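Side-chain contacts in Phl p 3 allergen (Phleum pratense, PDB 3FT1), which is a major grass pollen allergen recognised by IgE, a secreted protein of the expansin family whose own biochemical role is not established: residues Ile21-Pro26 against Phe67-Lys72; Val82-Phe87 against Lys91-Glu96; Glu44-Lys49 against Trp53-Ser58; Lys10-Asp13 against Leu17-Asp20. One frame throughout, in Å; residues are numbered along the deposited sequence.

Contact 1: Ile21-Pro26 against Phe67-Lys72; sequences IKYTRP and FRFMSK
Phe69 is the hub on which Ile21 and Tyr23 converge, and the three side chains make up the tightly packed part of this contact. Ile21 reaches the Phe69 ring with its CG2 branch, which stands opposite the backbone N and lies at the ring edge near the ring plane, Ile21 CG2 to Phe69 CE1 3.8 Å. Tyr23 instead comes over one face of Phe69, its CD1 4.1 Å from Phe69 CD1. The two side chains run antiparallel past one another, their ring centroids 5.7 Å apart and planes at 40°, an oblique aromatic pair rather than a stack or a T-shaped one. With Leu30 and Val33 of strand 30-36 also on Phe69, and Phe79 meeting its ring, the phenylalanine is buried.

Toward the strand ends the packing thins. The Tyr23 hydroxyl OH lies 3.4 Å from CB of Ser71, a van der Waals approach; the serine hydroxyl itself is bound to Asp28 and to the backbone N of Met75. Arg25, partly exposed, stays at the margin and pairs with Asp28.

The strand axes approach to 10.3 Å and cross at -50°, too far apart for backbone pairing, which identifies two strands facing each other across the core of a beta barrel or sandwich. Cohesion across this gap therefore rests on aliphatic and aromatic surfaces, while at its border the Ser71 hydroxyl is satisfied by Asp28 and Met75 N, and the Arg25 guanidinium by Asp28.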
loop_
_atom_site.group_PDB
_atom_site.type_symbol
_atom_site.label_atom_id
_atom_site.label_comp_id
_atom_site.label_asym_id
_atom_site.label_seq_id
_atom_site.Cartn_x
_atom_site.Cartn_y
_atom_site.Cartn_z
ATOM N N ILE A 21 2.507 4.364 5.192
ATOM C CA ILE A 21 1.571 3.316 5.542
ATOM C C ILE A 21 1.651 3.124 7.048
ATOM O O ILE A 21 2.727 2.862 7.592
ATOM C CB ILE A 21 1.910 1.989 4.806
ATOM C CG1 ILE A 21 1.863 2.199 3.287
ATOM C CG2 ILE A 21 0.956 0.874 5.230
ATOM C CD1 ILE A 21 2.283 0.982 2.473
ATOM N N LYS A 22 0.519 3.290 7.721
ATOM C CA LYS A 22 0.442 3.057 9.152
ATOM C C LYS A 22 -0.301 1.752 9.369
ATOM O O LYS A 22 -1.512 1.672 9.171
ATOM C CB LYS A 22 -0.270 4.219 9.837
ATOM C CG LYS A 22 0.578 5.480 9.885
ATOM C CD LYS A 22 1.688 5.312 10.930
ATOM C CE LYS A 22 2.567 6.544 11.046
ATOM N NZ LYS A 22 3.476 6.702 9.881
ATOM N N TYR A 23 0.449 0.731 9.770
ATOM C CA TYR A 23 -0.062 -0.623 9.895
ATOM C C TYR A 23 -0.122 -0.961 11.365
ATOM O O TYR A 23 0.861 -0.802 12.086
ATOM C CB TYR A 23 0.884 -1.585 9.174
ATOM C CG TYR A 23 0.585 -3.062 9.334
ATOM C CD1 TYR A 23 -0.156 -3.746 8.380
ATOM C CD2 TYR A 23 1.076 -3.782 10.422
ATOM C CE1 TYR A 23 -0.415 -5.103 8.506
ATOM C CE2 TYR A 23 0.820 -5.140 10.559
ATOM C CZ TYR A 23 0.077 -5.792 9.594
ATOM O OH TYR A 23 -0.198 -7.132 9.703
ATOM N N THR A 24 -1.287 -1.414 11.803
ATOM C CA THR A 24 -1.517 -1.728 13.202
ATOM C C THR A 24 -2.039 -3.147 13.331
ATOM O O THR A 24 -3.151 -3.445 12.894
ATOM C CB THR A 24 -2.591 -0.799 13.798
ATOM O OG1 THR A 24 -2.232 0.565 13.569
ATOM C CG2 THR A 24 -2.732 -1.041 15.273
ATOM N N ARG A 25 -1.233 -4.016 13.937
ATOM C CA ARG A 25 -1.676 -5.360 14.295
ATOM C C ARG A 25 -1.031 -5.711 15.625
ATOM O O ARG A 25 0.181 -5.861 15.699
ATOM C CB ARG A 25 -1.274 -6.399 13.244
ATOM C CG ARG A 25 -1.831 -7.783 13.573
ATOM C CD ARG A 25 -1.502 -8.870 12.560
ATOM N NE ARG A 25 -2.350 -10.029 12.837
ATOM C CZ ARG A 25 -1.984 -11.088 13.557
ATOM N NH1 ARG A 25 -0.756 -11.184 14.049
ATOM N NH2 ARG A 25 -2.850 -12.065 13.773
ATOM N N PRO A 26 -1.843 -5.845 16.676
ATOM C CA PRO A 26 -1.294 -6.028 18.022
ATOM C C PRO A 26 -0.218 -7.106 18.074
ATOM O O PRO A 26 -0.427 -8.227 17.604
ATOM C CB PRO A 26 -2.518 -6.448 18.842
ATOM C CG PRO A 26 -3.672 -5.850 18.131
ATOM C CD PRO A 26 -3.317 -5.882 16.664
ATOM N N PHE A 67 -3.239 -3.839 -2.395
ATOM C CA PHE A 67 -2.028 -4.005 -1.598
ATOM C C PHE A 67 -2.070 -5.307 -0.806
ATOM O O PHE A 67 -3.074 -5.619 -0.170
ATOM C CB PHE A 67 -1.844 -2.817 -0.645
ATOM C CG PHE A 67 -1.599 -1.516 -1.358
ATOM C CD1 PHE A 67 -0.311 -1.128 -1.682
ATOM C CD2 PHE A 67 -2.659 -0.716 -1.752
ATOM C CE1 PHE A 67 -0.076 0.055 -2.375
ATOM C CE2 PHE A 67 -2.436 0.471 -2.440
ATOM C CZ PHE A 67 -1.144 0.857 -2.747
ATOM N N ARG A 68 -0.983 -6.064 -0.872
ATOM C CA ARG A 68 -0.853 -7.282 -0.073
ATOM C C ARG A 68 0.172 -7.036 1.008
ATOM O O ARG A 68 1.299 -6.607 0.720
ATOM C CB ARG A 68 -0.415 -8.468 -0.927
ATOM C CG ARG A 68 -0.200 -9.740 -0.115
ATOM C CD ARG A 68 -0.181 -10.967 -1.000
ATOM N NE ARG A 68 1.042 -11.042 -1.791
ATOM C CZ ARG A 68 1.291 -11.997 -2.683
ATOM N NH1 ARG A 68 0.397 -12.956 -2.899
ATOM N NH2 ARG A 68 2.431 -11.996 -3.356
ATOM N N PHE A 69 -0.230 -7.297 2.249
ATOM C CA PHE A 69 0.644 -7.177 3.408
ATOM C C PHE A 69 1.037 -8.547 3.943
ATOM O O PHE A 69 0.211 -9.455 4.004
ATOM C CB PHE A 69 -0.067 -6.430 4.539
ATOM C CG PHE A 69 -0.375 -4.988 4.223
ATOM C CD1 PHE A 69 0.584 -4.011 4.402
ATOM C CD2 PHE A 69 -1.621 -4.614 3.758
ATOM C CE1 PHE A 69 0.311 -2.689 4.122
ATOM C CE2 PHE A 69 -1.900 -3.288 3.474
ATOM C CZ PHE A 69 -0.927 -2.329 3.656
ATOM N N MET A 70 2.294 -8.672 4.354
ATOM C CA MET A 70 2.748 -9.810 5.147
ATOM C C MET A 70 3.383 -9.263 6.408
ATOM O O MET A 70 4.304 -8.445 6.339
ATOM C CB MET A 70 3.771 -10.640 4.367
ATOM C CG MET A 70 3.160 -11.501 3.289
ATOM S SD MET A 70 2.188 -12.849 3.996
ATOM C CE MET A 70 3.446 -13.724 4.926
ATOM N N SER A 71 2.865 -9.674 7.561
ATOM C CA SER A 71 3.417 -9.230 8.840
ATOM C C SER A 71 4.646 -10.056 9.198
ATOM O O SER A 71 4.886 -11.111 8.605
ATOM C CB SER A 71 2.375 -9.353 9.951
ATOM O OG SER A 71 2.242 -10.699 10.381
ATOM N N LYS A 72 5.431 -9.576 10.161
ATOM C CA LYS A 72 6.578 -10.336 10.645
ATOM C C LYS A 72 6.112 -11.677 11.192
ATOM O O LYS A 72 6.801 -12.687 11.058
ATOM C CB LYS A 72 7.330 -9.567 11.739
ATOM C CG LYS A 72 8.546 -8.802 11.253
ATOM C CD LYS A 72 8.181 -7.424 10.746
ATOM C CE LYS A 72 9.403 -6.704 10.191
ATOM N NZ LYS A 72 10.520 -6.650 11.174
#

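Contact 2: Val82-Phe87 against Lys91-Glu96; sequences VIPTAF and KTYKPE
A single tyrosine dominates this contact: Tyr93 lays its whole side chain, from CB to hydroxyl, along the segment Val82-Phe87 and touches four residues in turn. At its root, Tyr93 CB lies 3.5 Å from the carbonyl O of Val82. Further along, Ile83 crosses the tyrosine at about a right angle, with CG1 4.0 Å from Tyr93 CG and CG2 above one face of the ring, displaced toward its rim. Pro84, its side chain running against that of Tyr93, comes in on the same side of the ring as Ile83 and supplies the shortest carbon contact, CD to Tyr93 CE1 at 3.4 Å; the approach is oblique, so neither ring stacks on the other. At the far end Tyr93 OH sits 3.4 Å from CA of Phe87, and its hydrogen-bond partner is the backbone N of Ser88, just beyond the turn centred on Ala86.

The Tyr93 torsions account for this reach: chi1 of -57° turns CG opposite the carbonyl carbon, and chi2 of -94° sets the ring broadside to the chain, its face toward Ile83. Beside the tyrosine, Val82 uses CG1, the branch lying opposite its backbone N, to meet Pro95 CD at 4.0 Å. Phe87 sends its ring away from Tyr93 toward Leu17 and Phe65.

The two segments, on the outermost strands 76-83 and 92-93 of the sheet, meet mainly through the Tyr93 side chain. The chemistry implies that apolar contact does most of the joining, with the phenol bond to Ser88 satisfying the polar tip and probably fixing it.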
loop_
_atom_site.group_PDB
_atom_site.type_symbol
_atom_site.label_atom_id
_atom_site.label_comp_id
_atom_site.label_asym_id
_atom_site.label_seq_id
_atom_site.Cartn_x
_atom_site.Cartn_y
_atom_site.Cartn_z
ATOM N N VAL A 82 -7.791 0.188 -2.863
ATOM C CA VAL A 82 -7.669 1.119 -1.746
ATOM C C VAL A 82 -7.388 2.553 -2.175
ATOM O O VAL A 82 -7.848 3.495 -1.533
ATOM C CB VAL A 82 -6.545 0.681 -0.793
ATOM C CG1 VAL A 82 -6.422 1.683 0.354
ATOM C CG2 VAL A 82 -6.835 -0.700 -0.262
ATOM N N ILE A 83 -6.615 2.704 -3.243
ATOM C CA ILE A 83 -6.227 4.016 -3.752
ATOM C C ILE A 83 -6.589 4.126 -5.234
ATOM O O ILE A 83 -6.289 3.222 -6.024
ATOM C CB ILE A 83 -4.709 4.243 -3.570
ATOM C CG1 ILE A 83 -4.331 4.087 -2.091
ATOM C CG2 ILE A 83 -4.284 5.596 -4.140
ATOM C CD1 ILE A 83 -2.869 4.277 -1.809
ATOM N N PRO A 84 -7.248 5.226 -5.617
ATOM C CA PRO A 84 -7.686 5.354 -7.010
ATOM C C PRO A 84 -6.514 5.738 -7.868
ATOM O O PRO A 84 -5.512 6.218 -7.342
ATOM C CB PRO A 84 -8.667 6.515 -6.959
ATOM C CG PRO A 84 -8.171 7.369 -5.828
ATOM C CD PRO A 84 -7.572 6.418 -4.814
ATOM N N THR A 85 -6.631 5.532 -9.174
ATOM C CA THR A 85 -5.588 5.978 -10.079
ATOM C C THR A 85 -5.295 7.460 -9.880
ATOM O O THR A 85 -4.134 7.866 -9.779
ATOM C CB THR A 85 -6.008 5.738 -11.521
ATOM O OG1 THR A 85 -6.288 4.346 -11.682
ATOM C CG2 THR A 85 -4.905 6.153 -12.476
ATOM N N ALA A 86 -6.353 8.262 -9.817
ATOM C CA ALA A 86 -6.203 9.703 -9.657
ATOM C C ALA A 86 -6.121 10.059 -8.181
ATOM O O ALA A 86 -6.962 10.790 -7.650
ATOM C CB ALA A 86 -7.353 10.433 -10.325
ATOM N N PHE A 87 -5.107 9.521 -7.515
ATOM C CA PHE A 87 -4.882 9.791 -6.102
ATOM C C PHE A 87 -4.358 11.209 -5.891
ATOM O O PHE A 87 -3.918 11.871 -6.830
ATOM C CB PHE A 87 -3.885 8.787 -5.528
ATOM C CG PHE A 87 -2.590 8.730 -6.284
ATOM C CD1 PHE A 87 -1.599 9.675 -6.054
ATOM C CD2 PHE A 87 -2.363 7.737 -7.229
ATOM C CE1 PHE A 87 -0.396 9.626 -6.747
ATOM C CE2 PHE A 87 -1.167 7.677 -7.926
ATOM C CZ PHE A 87 -0.179 8.627 -7.682
ATOM N N LYS A 91 -3.454 13.102 0.829
ATOM C CA LYS A 91 -4.707 12.490 1.231
ATOM C C LYS A 91 -4.460 11.120 1.823
ATOM O O LYS A 91 -3.530 10.417 1.431
ATOM C CB LYS A 91 -5.674 12.394 0.053
ATOM C CG LYS A 91 -7.011 11.763 0.405
ATOM C CD LYS A 91 -8.036 11.994 -0.698
ATOM C CE LYS A 91 -9.338 11.261 -0.403
ATOM N NZ LYS A 91 -10.358 11.494 -1.465
ATOM N N THR A 92 -5.300 10.750 2.779
ATOM C CA THR A 92 -5.197 9.448 3.402
ATOM C C THR A 92 -6.352 8.569 2.959
ATOM O O THR A 92 -7.509 8.992 2.936
ATOM C CB THR A 92 -5.172 9.572 4.934
ATOM O OG1 THR A 92 -3.955 10.216 5.319
ATOM C CG2 THR A 92 -5.234 8.188 5.588
ATOM N N TYR A 93 -6.015 7.344 2.579
ATOM C CA TYR A 93 -7.003 6.348 2.200
ATOM C C TYR A 93 -7.026 5.283 3.299
ATOM O O TYR A 93 -5.993 4.747 3.696
ATOM C CB TYR A 93 -6.655 5.780 0.816
ATOM C CG TYR A 93 -6.576 6.884 -0.225
ATOM C CD1 TYR A 93 -7.677 7.216 -1.002
ATOM C CD2 TYR A 93 -5.406 7.615 -0.402
ATOM C CE1 TYR A 93 -7.614 8.249 -1.939
ATOM C CE2 TYR A 93 -5.326 8.637 -1.337
ATOM C CZ TYR A 93 -6.432 8.948 -2.101
ATOM O OH TYR A 93 -6.338 9.968 -3.018
ATOM N N LYS A 94 -8.209 5.021 3.832
ATOM C CA LYS A 94 -8.324 4.208 5.038
ATOM C C LYS A 94 -9.407 3.160 4.828
ATOM O O LYS A 94 -10.595 3.436 5.017
ATOM C CB LYS A 94 -8.669 5.113 6.227
ATOM C CG LYS A 94 -8.781 4.412 7.575
ATOM C CD LYS A 94 -9.120 5.434 8.638
ATOM C CE LYS A 94 -9.916 4.812 9.760
ATOM N NZ LYS A 94 -9.037 4.183 10.731
ATOM N N PRO A 95 -9.002 1.952 4.416
ATOM C CA PRO A 95 -9.995 0.899 4.184
ATOM C C PRO A 95 -10.542 0.373 5.504
ATOM O O PRO A 95 -9.991 0.663 6.566
ATOM C CB PRO A 95 -9.195 -0.192 3.466
ATOM C CG PRO A 95 -7.778 0.026 3.865
ATOM C CD PRO A 95 -7.620 1.499 4.174
ATOM N N GLU A 96 -11.628 -0.392 5.441
ATOM C CA GLU A 96 -12.170 -1.009 6.642
ATOM C C GLU A 96 -11.118 -1.923 7.256
ATOM O O GLU A 96 -10.358 -2.583 6.541
ATOM C CB GLU A 96 -13.433 -1.808 6.316
ATOM C CG GLU A 96 -14.497 -1.014 5.584
ATOM C CD GLU A 96 -14.909 0.238 6.335
ATOM O OE1 GLU A 96 -15.321 0.121 7.508
ATOM O OE2 GLU A 96 -14.824 1.339 5.751
#

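Contact 3: Glu44-Lys49 against Trp53-Ser58; sequences EPLTKK and WEVKSS
Thr47 and Glu54 form the backbone-paired part of this contact, an antiparallel hydrogen-bonded pair. Thr47 N gives its hydrogen to Glu54 O at 2.7 Å, nearly straight at 166°. The return bond, Glu54 N to Thr47 O, is 2.8 Å long. The next pair, Lys48 with Trp53, is non-hydrogen-bonded, its CA atoms 4.4 Å apart.

Apolar and ring contacts come next. Lys48, with CG opposite its backbone N (chi1 -170°) and the chain extended, runs along the indole of Trp53; its CB stands over the six-membered ring, 3.6 Å from the centroid and 8° off the normal, a CH-pi contact. The backbone O of Leu46 lies in plane at the indole edge. On the buried side, Leu46 crosses Trp53 at about a right angle, Leu46 CD2 to Trp53 CB 3.8 Å, and its CG packs against Val55 CB at 3.7 Å. Val33 and Leu35 of strand 30-36 cover the leucine beyond.

Charges gather on the face of Thr47 and Glu54. Lys49 NZ makes a salt bridge to Glu54 OE1, a weak hydrogen bond at 3.4 Å. A water takes hydrogens from NZ of both Lys49 and Lys56 and gives one to Glu54 OE1, and would probably help to screen the two ammonium groups from each other. A second water joins Glu44 OE1 to the carbonyl of Lys56.

Together these make an antiparallel beta hairpin of strands 44-49 and 52-56 in the expansin C-terminal domain, with Trp53 and Lys48 on one face and the Lys49-Glu54 salt bridge on the side of Thr47 and Glu54.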
loop_
_atom_site.group_PDB
_atom_site.type_symbol
_atom_site.label_atom_id
_atom_site.label_comp_id
_atom_site.label_asym_id
_atom_site.label_seq_id
_atom_site.Cartn_x
_atom_site.Cartn_y
_atom_site.Cartn_z
ATOM N N GLU A 44 3.799 -6.451 -7.089
ATOM C CA GLU A 44 5.059 -5.732 -7.184
ATOM C C GLU A 44 5.470 -5.219 -5.812
ATOM O O GLU A 44 4.726 -4.468 -5.177
ATOM C CB GLU A 44 4.912 -4.543 -8.134
ATOM C CG GLU A 44 4.316 -4.908 -9.484
ATOM C CD GLU A 44 4.061 -3.689 -10.342
ATOM O OE1 GLU A 44 5.015 -2.924 -10.574
ATOM O OE2 GLU A 44 2.913 -3.502 -10.779
ATOM N N PRO A 45 6.670 -5.593 -5.357
ATOM C CA PRO A 45 7.058 -5.197 -3.999
ATOM C C PRO A 45 7.276 -3.692 -3.890
ATOM O O PRO A 45 7.807 -3.073 -4.819
ATOM C CB PRO A 45 8.385 -5.929 -3.772
ATOM C CG PRO A 45 8.546 -6.871 -4.936
ATOM C CD PRO A 45 7.746 -6.304 -6.061
ATOM N N LEU A 46 6.842 -3.110 -2.777
ATOM C CA LEU A 46 7.213 -1.746 -2.439
ATOM C C LEU A 46 8.501 -1.821 -1.645
ATOM O O LEU A 46 8.754 -2.807 -0.957
ATOM C CB LEU A 46 6.128 -1.058 -1.607
ATOM C CG LEU A 46 4.968 -0.427 -2.380
ATOM C CD1 LEU A 46 4.113 -1.499 -3.030
ATOM C CD2 LEU A 46 4.136 0.451 -1.453
ATOM N N THR A 47 9.320 -0.787 -1.759
ATOM C CA THR A 47 10.564 -0.705 -1.008
ATOM C C THR A 47 10.373 0.180 0.215
ATOM O O THR A 47 9.852 1.282 0.105
ATOM C CB THR A 47 11.679 -0.102 -1.873
ATOM O OG1 THR A 47 11.925 -0.960 -2.996
ATOM C CG2 THR A 47 12.954 0.063 -1.062
ATOM N N LYS A 48 10.783 -0.300 1.383
ATOM C CA LYS A 48 10.670 0.519 2.580
ATOM C C LYS A 48 11.817 1.523 2.657
ATOM O O LYS A 48 12.989 1.146 2.620
ATOM C CB LYS A 48 10.630 -0.336 3.846
ATOM C CG LYS A 48 10.272 0.474 5.078
ATOM C CD LYS A 48 10.225 -0.387 6.326
ATOM C CE LYS A 48 9.842 0.451 7.535
ATOM N NZ LYS A 48 9.406 -0.389 8.685
ATOM N N LYS A 49 11.469 2.799 2.762
ATOM C CA LYS A 49 12.459 3.871 2.806
ATOM C C LYS A 49 12.270 4.720 4.047
ATOM O O LYS A 49 11.827 5.862 3.965
ATOM C CB LYS A 49 12.344 4.756 1.566
ATOM C CG LYS A 49 12.641 4.039 0.277
ATOM C CD LYS A 49 12.940 5.023 -0.830
ATOM C CE LYS A 49 13.658 4.355 -1.981
ATOM N NZ LYS A 49 14.100 5.358 -2.984
ATOM N N TRP A 53 6.949 3.869 2.171
ATOM C CA TRP A 53 7.149 2.744 1.274
ATOM C C TRP A 53 6.968 3.277 -0.121
ATOM O O TRP A 53 6.099 4.109 -0.365
ATOM C CB TRP A 53 6.104 1.659 1.514
ATOM C CG TRP A 53 6.206 0.988 2.834
ATOM C CD1 TRP A 53 5.782 1.473 4.033
ATOM C CD2 TRP A 53 6.745 -0.316 3.092
ATOM N NE1 TRP A 53 6.041 0.562 5.027
ATOM C CE2 TRP A 53 6.624 -0.548 4.475
ATOM C CE3 TRP A 53 7.311 -1.311 2.286
ATOM C CZ2 TRP A 53 7.057 -1.728 5.075
ATOM C CZ3 TRP A 53 7.740 -2.489 2.885
ATOM C CH2 TRP A 53 7.609 -2.683 4.269
ATOM N N GLU A 54 7.774 2.787 -1.048
ATOM C CA GLU A 54 7.748 3.330 -2.390
ATOM C C GLU A 54 7.658 2.250 -3.459
ATOM O O GLU A 54 8.262 1.187 -3.332
ATOM C CB GLU A 54 8.991 4.184 -2.608
ATOM C CG GLU A 54 9.153 4.696 -4.019
ATOM C CD GLU A 54 10.443 5.468 -4.195
ATOM O OE1 GLU A 54 10.796 6.239 -3.283
ATOM O OE2 GLU A 54 11.103 5.301 -5.240
ATOM N N VAL A 55 6.901 2.532 -4.516
ATOM C CA VAL A 55 6.957 1.711 -5.720
ATOM C C VAL A 55 6.951 2.617 -6.948
ATOM O O VAL A 55 6.143 3.547 -7.052
ATOM C CB VAL A 55 5.832 0.637 -5.778
ATOM C CG1 VAL A 55 4.450 1.278 -5.777
ATOM C CG2 VAL A 55 6.023 -0.270 -6.995
ATOM N N LYS A 56 7.889 2.359 -7.851
ATOM C CA LYS A 56 8.040 3.145 -9.068
ATOM C C LYS A 56 7.771 2.241 -10.251
ATOM O O LYS A 56 7.959 1.032 -10.170
ATOM C CB LYS A 56 9.474 3.647 -9.212
ATOM C CG LYS A 56 9.882 4.797 -8.327
ATOM C CD LYS A 56 11.388 5.032 -8.464
ATOM C CE LYS A 56 11.848 6.275 -7.715
ATOM N NZ LYS A 56 13.295 6.204 -7.346
ATOM N N SER A 57 7.371 2.840 -11.362
ATOM C CA SER A 57 7.205 2.105 -12.604
ATOM C C SER A 57 7.735 2.947 -13.749
ATOM O O SER A 57 7.802 4.171 -13.646
ATOM C CB SER A 57 5.739 1.788 -12.849
ATOM O OG SER A 57 5.614 1.037 -14.040
ATOM N N SER A 58 8.119 2.294 -14.840
ATOM C CA SER A 58 8.594 3.019 -16.012
ATOM C C SER A 58 7.414 3.571 -16.800
ATOM O O SER A 58 7.585 4.384 -17.712
ATOM C CB SER A 58 9.440 2.110 -16.904
ATOM O OG SER A 58 8.637 1.100 -17.481
HETATM O O HOH W 1 7.302 -1.595 -9.713
HETATM O O HOH W 2 12.746 7.471 -4.531
#

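Contact 4: Lys10-Asp13 against Leu17-Asp20; sequences KGSD and LVLD
Ser12 OG accepts the backbone hydrogen of Val18, and this one bond carries the contact. It is short and fairly straight, Val18 N to Ser12 OG 2.8 Å with an angle of 162° at the hydrogen. The same Ser12 OG lies 3.5 Å from Val18 CB, so the bond is made close against the valine side chain. Val18 turns CG2 opposite its carbonyl carbon, which brings that methyl, rather than CG1, toward the loop; there it meets the carbonyl carbon of Gly11 at 4.1 Å.

With chi1 of Ser12 at -67°, OG sits beside the serine's own backbone N and opposite its carbonyl carbon, directed at the strand. OG is also hydrogen-bonded to the carbonyl O of Gln9, so the hydroxyl links the start of the loop to strand 16-24 through two partners. Gln9 in turn pairs with Val18 along the backbone.

One step further out, Gly11 has a positive phi of 109°, where a CB would press on the carbonyl O of Lys10, and the chain turns there between Lys10 and Ser12. Asp13 then accepts a bond from the backbone N of Lys15 as the chain leads into the strand.

The segment Lys10-Asp13 thus belongs to the connection between the adjacent antiparallel strands 3-8 and 16-24. Ile89 packs on Ser12 from another loop, while Val52 of strand 52-56 touches Val18 and Val55 of that strand touches Leu17.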
loop_
_atom_site.group_PDB
_atom_site.type_symbol
_atom_site.label_atom_id
_atom_site.label_comp_id
_atom_site.label_asym_id
_atom_site.label_seq_id
_atom_site.Cartn_x
_atom_site.Cartn_y
_atom_site.Cartn_z
ATOM N N LYS A 10 4.151 13.698 -0.772
ATOM C CA LYS A 10 4.718 14.533 -1.817
ATOM C C LYS A 10 5.887 13.781 -2.433
ATOM O O LYS A 10 6.651 13.116 -1.724
ATOM C CB LYS A 10 5.179 15.889 -1.264
ATOM C CG LYS A 10 5.407 16.921 -2.370
ATOM C CD LYS A 10 5.824 18.283 -1.835
ATOM C CE LYS A 10 5.762 19.331 -2.939
ATOM N NZ LYS A 10 6.108 18.745 -4.267
ATOM N N GLY A 11 6.011 13.872 -3.752
ATOM C CA GLY A 11 7.008 13.111 -4.481
ATOM C C GLY A 11 6.362 12.006 -5.289
ATOM O O GLY A 11 6.969 11.450 -6.199
ATOM N N SER A 12 5.124 11.676 -4.936
ATOM C CA SER A 12 4.332 10.738 -5.710
ATOM C C SER A 12 3.946 11.393 -7.028
ATOM O O SER A 12 3.800 12.610 -7.099
ATOM C CB SER A 12 3.070 10.356 -4.944
ATOM O OG SER A 12 3.382 9.616 -3.784
ATOM N N ASP A 13 3.801 10.581 -8.066
ATOM C CA ASP A 13 3.319 11.038 -9.368
ATOM C C ASP A 13 2.729 9.830 -10.101
ATOM O O ASP A 13 2.690 8.727 -9.540
ATOM C CB ASP A 13 4.439 11.741 -10.157
ATOM C CG ASP A 13 5.594 10.816 -10.506
ATOM O OD1 ASP A 13 5.362 9.740 -11.083
ATOM O OD2 ASP A 13 6.751 11.185 -10.230
ATOM N N LEU A 17 4.440 5.833 -6.462
ATOM C CA LEU A 17 3.673 5.981 -5.231
ATOM C C LEU A 17 4.611 5.998 -4.043
ATOM O O LEU A 17 5.347 5.051 -3.825
ATOM C CB LEU A 17 2.689 4.824 -5.063
ATOM C CG LEU A 17 1.306 4.976 -5.682
ATOM C CD1 LEU A 17 0.515 3.679 -5.521
ATOM C CD2 LEU A 17 0.567 6.148 -5.043
ATOM N N VAL A 18 4.579 7.089 -3.284
ATOM C CA VAL A 18 5.317 7.183 -2.040
ATOM C C VAL A 18 4.267 7.224 -0.953
ATOM O O VAL A 18 3.476 8.174 -0.888
ATOM C CB VAL A 18 6.165 8.467 -1.979
ATOM C CG1 VAL A 18 6.979 8.497 -0.706
ATOM C CG2 VAL A 18 7.075 8.561 -3.201
ATOM N N LEU A 19 4.249 6.192 -0.115
ATOM C CA LEU A 19 3.153 6.014 0.827
ATOM C C LEU A 19 3.631 5.906 2.251
ATOM O O LEU A 19 4.473 5.059 2.571
ATOM C CB LEU A 19 2.363 4.747 0.492
ATOM C CG LEU A 19 1.676 4.709 -0.870
ATOM C CD1 LEU A 19 1.120 3.313 -1.124
ATOM C CD2 LEU A 19 0.571 5.757 -0.919
ATOM N N ASP A 20 3.077 6.768 3.096
ATOM C CA ASP A 20 3.152 6.593 4.536
ATOM C C ASP A 20 2.082 5.585 4.903
ATOM O O ASP A 20 0.890 5.887 4.898
ATOM C CB ASP A 20 2.886 7.920 5.250
ATOM C CG ASP A 20 2.982 7.802 6.757
ATOM O OD1 ASP A 20 3.386 6.729 7.252
ATOM O OD2 ASP A 20 2.655 8.789 7.450
#

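Strand 16-24 ties three of the contacts together: contacts 1 and 4 both use it, and contact 3 pairs with it, since Trp53 N lies 2.8 Å from Leu19 O and Val55 O 2.9 Å from Leu17 N, both probable hydrogen bonds. The centres of contacts 3 and 4 are about 10 Å apart. Phe67 of contact 1 has CE1 3.7 Å from Leu19 CD1 of contact 4 and CE2 3.9 Å from Ile83 CD1 of contact 2. Ile21 CD1 of contact 1 meets Trp53 CD1 of contact 3 at 3.9 Å. Phe87 of contact 2 reaches contact 4, with CE2 3.7 Å from Leu17 CD2. Contacts 2 and 3 do not touch, their nearest atoms about 8 Å apart.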